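PDB 3U0H: xylose isomerase domain protein from Alicyclobacillus acidocaldarius subsp. acidocaldarius, which is probably an isomerase, folded as a TIM barrel of the xylose isomerase-like family, with no substrate established. Local coordinates for residues E141-P145 and H146-H150; S118-A121 and R122-Q126. One frame throughout, in Å; residues are numbered along the deposited sequence.

In the fold
Both contacts are local and lie in series along the chain of the TIM barrel, contact 2 before contact 1. Contact 2 (118-126) is about two and a half turns of helix 113-131, on the outside of the barrel between helices 76-84 and 159-169. That helix leads into strand 137-141, and contact 1 (141-150) is the loop leaving the carboxyl end of this strand, the end at which TIM barrels carry their active sites. The two centres are 21 Å apart and the nearest atoms about 8 Å apart, without touching. The side chain of Val143 in contact 1 lies about 4 Å from a bound 1,2-ethanediol, probably a crystallisation molecule. Contact 2 meets a second subunit through Arg122 and Arg125.

Contact 1. Residues E141-P145 and H146-H150; sequences EYVGP and HHLRH
Arg149 folds back on the chain and gives its NH2 to the carbonyl O of Gly144, 2.6 Å away. This is a short but bent hydrogen bond (N-H...O 139°), with the oxygen tilted 25° out of the guanidinium plane. The arginine chain is extended from CG to NE, which carries the guanidinium back past Pro145 to that carbonyl. One face of the same group lies against the His146 ring: NH1 stands 3.8 Å above the ring plane, over its centre. His146 NE2 is held in turn by the carbonyl of Thr185. Just before the arginine, the amide N of Leu148 reaches Pro145 O in a weak bond of 3.3 Å, closing the turn at the start of the short 3-10 segment. Val143 CG1, anti to the backbone N (chi1 168°), makes an apolar contact with Leu148 CD1 at 3.6 Å, and Pro107 touches both side chains. His147 brings CD2 to 3.8 Å from Pro145 CB; its NE2 is bonded to the backbone N of Asp218 and its ring stacks on His217. Pro145 also packs on His182 and Thr185 of helix 180-185. The arrangement is the first, tightly turned part of the long beta-alpha connection after strand 137-141, at the carboxyl end of the barrel strands, where the active sites of TIM barrels are found.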
loop_
_atom_site.group_PDB
_atom_site.type_symbol
_atom_site.label_atom_id
_atom_site.label_comp_id
_atom_site.label_asym_id
_atom_site.label_seq_id
_atom_site.Cartn_x
_atom_site.Cartn_y
_atom_site.Cartn_z
ATOM N N GLU A 141 23.562 0.277 -4.719
ATOM C CA GLU A 141 24.909 0.763 -4.590
ATOM C C GLU A 141 25.108 2.240 -4.945
ATOM O O GLU A 141 25.078 2.595 -6.117
ATOM C CB GLU A 141 25.834 -0.109 -5.443
ATOM C CG GLU A 141 27.308 0.230 -5.264
ATOM C CD GLU A 141 28.216 -0.688 -6.090
ATOM O OE1 GLU A 141 27.735 -1.563 -6.847
ATOM O OE2 GLU A 141 29.437 -0.542 -5.956
ATOM N N TYR A 142 25.343 3.103 -3.945
ATOM C CA TYR A 142 25.782 4.497 -4.217
ATOM C C TYR A 142 27.236 4.460 -4.689
ATOM O O TYR A 142 28.038 3.732 -4.145
ATOM C CB TYR A 142 25.618 5.427 -3.010
ATOM C CG TYR A 142 26.390 5.061 -1.744
ATOM C CD1 TYR A 142 25.921 4.095 -0.841
ATOM C CD2 TYR A 142 27.547 5.739 -1.407
ATOM C CE1 TYR A 142 26.647 3.787 0.313
ATOM C CE2 TYR A 142 28.254 5.442 -0.279
ATOM C CZ TYR A 142 27.809 4.494 0.594
ATOM O OH TYR A 142 28.589 4.247 1.699
ATOM N N VAL A 143 27.545 5.243 -5.708
ATOM C CA VAL A 143 28.841 5.218 -6.368
ATOM C C VAL A 143 29.558 6.551 -6.083
ATOM O O VAL A 143 29.036 7.643 -6.365
ATOM C CB VAL A 143 28.598 4.949 -7.858
ATOM C CG1 VAL A 143 29.831 5.185 -8.753
ATOM C CG2 VAL A 143 27.978 3.546 -7.994
ATOM N N GLY A 144 30.740 6.453 -5.475
ATOM C CA GLY A 144 31.476 7.622 -4.954
ATOM C C GLY A 144 32.559 8.299 -5.815
ATOM O O GLY A 144 32.829 9.461 -5.604
ATOM N N PRO A 145 33.199 7.589 -6.766
ATOM C CA PRO A 145 34.302 8.252 -7.445
ATOM C C PRO A 145 33.948 9.445 -8.363
ATOM O O PRO A 145 32.916 9.454 -9.028
ATOM C CB PRO A 145 34.935 7.143 -8.266
ATOM C CG PRO A 145 34.629 5.927 -7.517
ATOM C CD PRO A 145 33.246 6.144 -6.997
ATOM N N HIS A 146 34.885 10.403 -8.419
ATOM C CA HIS A 146 34.561 11.771 -8.821
ATOM C C HIS A 146 34.507 11.899 -10.286
ATOM O O HIS A 146 33.760 12.720 -10.791
ATOM C CB HIS A 146 35.528 12.782 -8.214
ATOM C CG HIS A 146 35.454 12.927 -6.695
ATOM N ND1 HIS A 146 35.598 14.116 -6.083
ATOM C CD2 HIS A 146 35.282 11.987 -5.680
ATOM C CE1 HIS A 146 35.505 13.962 -4.754
ATOM N NE2 HIS A 146 35.319 12.655 -4.500
ATOM N N HIS A 147 35.264 11.068 -10.986
ATOM C CA HIS A 147 35.322 11.116 -12.443
ATOM C C HIS A 147 33.988 10.737 -13.045
ATOM O O HIS A 147 33.774 10.979 -14.212
ATOM C CB HIS A 147 36.451 10.235 -12.983
ATOM C CG HIS A 147 36.251 8.766 -12.736
ATOM N ND1 HIS A 147 35.636 7.963 -13.628
ATOM C CD2 HIS A 147 36.575 7.971 -11.643
ATOM C CE1 HIS A 147 35.548 6.691 -13.114
ATOM N NE2 HIS A 147 36.152 6.690 -11.912
ATOM N N LEU A 148 33.056 10.165 -12.253
ATOM C CA LEU A 148 31.718 9.806 -12.783
ATOM C C LEU A 148 30.707 10.918 -12.534
ATOM O O LEU A 148 29.532 10.797 -12.913
ATOM C CB LEU A 148 31.253 8.472 -12.212
ATOM C CG LEU A 148 32.119 7.248 -12.566
ATOM C CD1 LEU A 148 31.668 6.038 -11.720
ATOM C CD2 LEU A 148 32.148 6.850 -14.053
ATOM N N ARG A 149 31.170 12.044 -11.982
ATOM C CA ARG A 149 30.256 13.183 -11.697
ATOM C C ARG A 149 30.113 14.320 -12.708
ATOM O O ARG A 149 29.466 15.323 -12.405
ATOM C CB ARG A 149 30.660 13.817 -10.398
ATOM C CG ARG A 149 30.793 12.843 -9.260
ATOM C CD ARG A 149 31.098 13.532 -7.946
ATOM N NE ARG A 149 31.347 12.523 -6.927
ATOM C CZ ARG A 149 31.635 12.754 -5.658
ATOM N NH1 ARG A 149 31.729 13.987 -5.197
ATOM N NH2 ARG A 149 31.841 11.727 -4.850
ATOM N N HIS A 150 30.648 14.174 -13.914
ATOM C CA HIS A 150 30.805 15.339 -14.795
ATOM C C HIS A 150 29.824 15.454 -15.919
ATOM O O HIS A 150 29.954 16.340 -16.772
ATOM C CB HIS A 150 32.245 15.414 -15.292
ATOM C CG HIS A 150 33.242 15.437 -14.158
ATOM N ND1 HIS A 150 33.160 16.323 -13.149
ATOM C CD2 HIS A 150 34.327 14.607 -13.864
ATOM C CE1 HIS A 150 34.126 16.084 -12.254
ATOM N NE2 HIS A 150 34.854 15.036 -12.698
#

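Contact 2. Residues S118-A121 and R122-Q126; sequences SQLA and RRIRQ
Gln119 and Arg123 lie side by side on helix 113-131, one of the outer helices of the TIM barrel, and their flat ends stack. The amide and guanidinium planes are only 5° apart, and Gln119 OE1 sits 3.4 Å above the plane over the centre of the Arg123 group, so the contact is face to face, not a bond. Gln119 extends with CG anti to the backbone N (chi1 -178°), while Arg123 starts beside its own N and runs straight from CG to NE; both ends therefore point the same way. The guanidinium nitrogens have their own partners: Arg123 NH1 bonds to Asp74 O and NH2 makes a salt bridge to Glu76. With an alanine here, the Gln119 amide is likely to lose its stacking partner and Glu76 one of its salt bridges. Arg122 instead bends at chi2 (-93°) and chi3, which lays one guanidinium face over Arg123 CG, 3.5 Å from the plane; NE pairs with Glu167 of the second subunit and NH1 also reaches Glu76. The backbone adds the i to i+4 bonds of the helix, among them Arg123 N to Gln119 O at 3.0 Å. Leu120 CG meets Ile124 CD1 at 3.8 Å, and both side chains pack on Phe165 of helix 159-169. One turn on, Arg122 NH1 gives a 2.8 Å bond to Gln126 OE1, which lies in the guanidinium plane.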
loop_
_atom_site.group_PDB
_atom_site.type_symbol
_atom_site.label_atom_id
_atom_site.label_comp_id
_atom_site.label_asym_id
_atom_site.label_seq_id
_atom_site.Cartn_x
_atom_site.Cartn_y
_atom_site.Cartn_z
ATOM N N SER A 118 12.277 10.531 -11.217
ATOM C CA SER A 118 10.937 10.034 -10.932
ATOM C C SER A 118 10.695 8.616 -11.513
ATOM O O SER A 118 10.137 7.737 -10.809
ATOM C CB SER A 118 9.884 10.956 -11.516
ATOM O OG SER A 118 10.002 12.266 -11.025
ATOM N N GLN A 119 11.110 8.406 -12.784
ATOM C CA GLN A 119 10.892 7.134 -13.405
ATOM C C GLN A 119 11.725 6.086 -12.649
ATOM O O GLN A 119 11.251 4.955 -12.357
ATOM C CB GLN A 119 11.274 7.145 -14.887
ATOM C CG GLN A 119 10.989 5.831 -15.530
ATOM C CD GLN A 119 11.353 5.767 -17.011
ATOM O OE1 GLN A 119 12.468 5.331 -17.399
ATOM N NE2 GLN A 119 10.414 6.134 -17.829
ATOM N N LEU A 120 12.964 6.436 -12.376
ATOM C CA LEU A 120 13.820 5.482 -11.709
ATOM C C LEU A 120 13.242 5.104 -10.280
ATOM O O LEU A 120 13.238 3.937 -9.896
ATOM C CB LEU A 120 15.267 5.990 -11.677
ATOM C CG LEU A 120 16.264 5.040 -11.035
ATOM C CD1 LEU A 120 16.466 3.839 -11.911
ATOM C CD2 LEU A 120 17.598 5.737 -10.742
ATOM N N ALA A 121 12.725 6.088 -9.541
ATOM C CA ALA A 121 12.089 5.851 -8.214
ATOM C C ALA A 121 10.964 4.848 -8.386
ATOM O O ALA A 121 10.850 3.867 -7.629
ATOM C CB ALA A 121 11.536 7.137 -7.584
ATOM N N ARG A 122 10.154 5.049 -9.399
ATOM C CA ARG A 122 8.960 4.212 -9.565
ATOM C C ARG A 122 9.295 2.772 -9.973
ATOM O O ARG A 122 8.627 1.841 -9.591
ATOM C CB ARG A 122 7.988 4.858 -10.550
ATOM C CG ARG A 122 6.730 4.032 -10.828
ATOM C CD ARG A 122 6.871 3.127 -12.045
ATOM N NE ARG A 122 7.240 3.793 -13.309
ATOM C CZ ARG A 122 7.471 3.163 -14.471
ATOM N NH1 ARG A 122 7.437 1.832 -14.569
ATOM N NH2 ARG A 122 7.741 3.880 -15.555
ATOM N N ARG A 123 10.317 2.592 -10.783
ATOM C CA ARG A 123 10.680 1.251 -11.284
ATOM C C ARG A 123 11.388 0.394 -10.225
ATOM O O ARG A 123 11.253 -0.822 -10.200
ATOM C CB ARG A 123 11.589 1.394 -12.517
ATOM C CG ARG A 123 10.874 1.859 -13.766
ATOM C CD ARG A 123 11.800 1.941 -14.965
ATOM N NE ARG A 123 11.099 2.172 -16.213
ATOM C CZ ARG A 123 11.669 2.075 -17.422
ATOM N NH1 ARG A 123 12.974 1.713 -17.553
ATOM N NH2 ARG A 123 10.952 2.327 -18.510
ATOM N N ILE A 124 12.179 1.048 -9.401
ATOM C CA ILE A 124 12.854 0.418 -8.272
ATOM C C ILE A 124 11.824 -0.019 -7.254
ATOM O O ILE A 124 11.954 -1.091 -6.669
ATOM C CB ILE A 124 13.904 1.366 -7.614
ATOM C CG1 ILE A 124 15.080 1.607 -8.606
ATOM C CG2 ILE A 124 14.448 0.751 -6.321
ATOM C CD1 ILE A 124 16.221 2.511 -8.141
ATOM N N ARG A 125 10.790 0.803 -7.069
ATOM C CA ARG A 125 9.657 0.499 -6.194
ATOM C C ARG A 125 8.964 -0.766 -6.715
ATOM O O ARG A 125 8.659 -1.698 -5.945
ATOM C CB ARG A 125 8.682 1.686 -6.174
ATOM C CG ARG A 125 7.419 1.462 -5.383
ATOM C CD ARG A 125 6.370 2.571 -5.692
ATOM N NE ARG A 125 6.993 3.874 -5.579
ATOM C CZ ARG A 125 6.719 4.998 -6.253
ATOM N NH1 ARG A 125 5.750 5.079 -7.129
ATOM N NH2 ARG A 125 7.486 6.078 -5.991
ATOM N N GLN A 126 8.655 -0.769 -8.010
ATOM C CA GLN A 126 8.049 -1.947 -8.656
ATOM C C GLN A 126 8.947 -3.184 -8.469
ATOM O O GLN A 126 8.467 -4.257 -8.166
ATOM C CB GLN A 126 7.751 -1.675 -10.116
ATOM C CG GLN A 126 6.562 -0.740 -10.362
ATOM C CD GLN A 126 6.336 -0.450 -11.853
ATOM O OE1 GLN A 126 7.259 -0.147 -12.592
ATOM N NE2 GLN A 126 5.116 -0.560 -12.284
#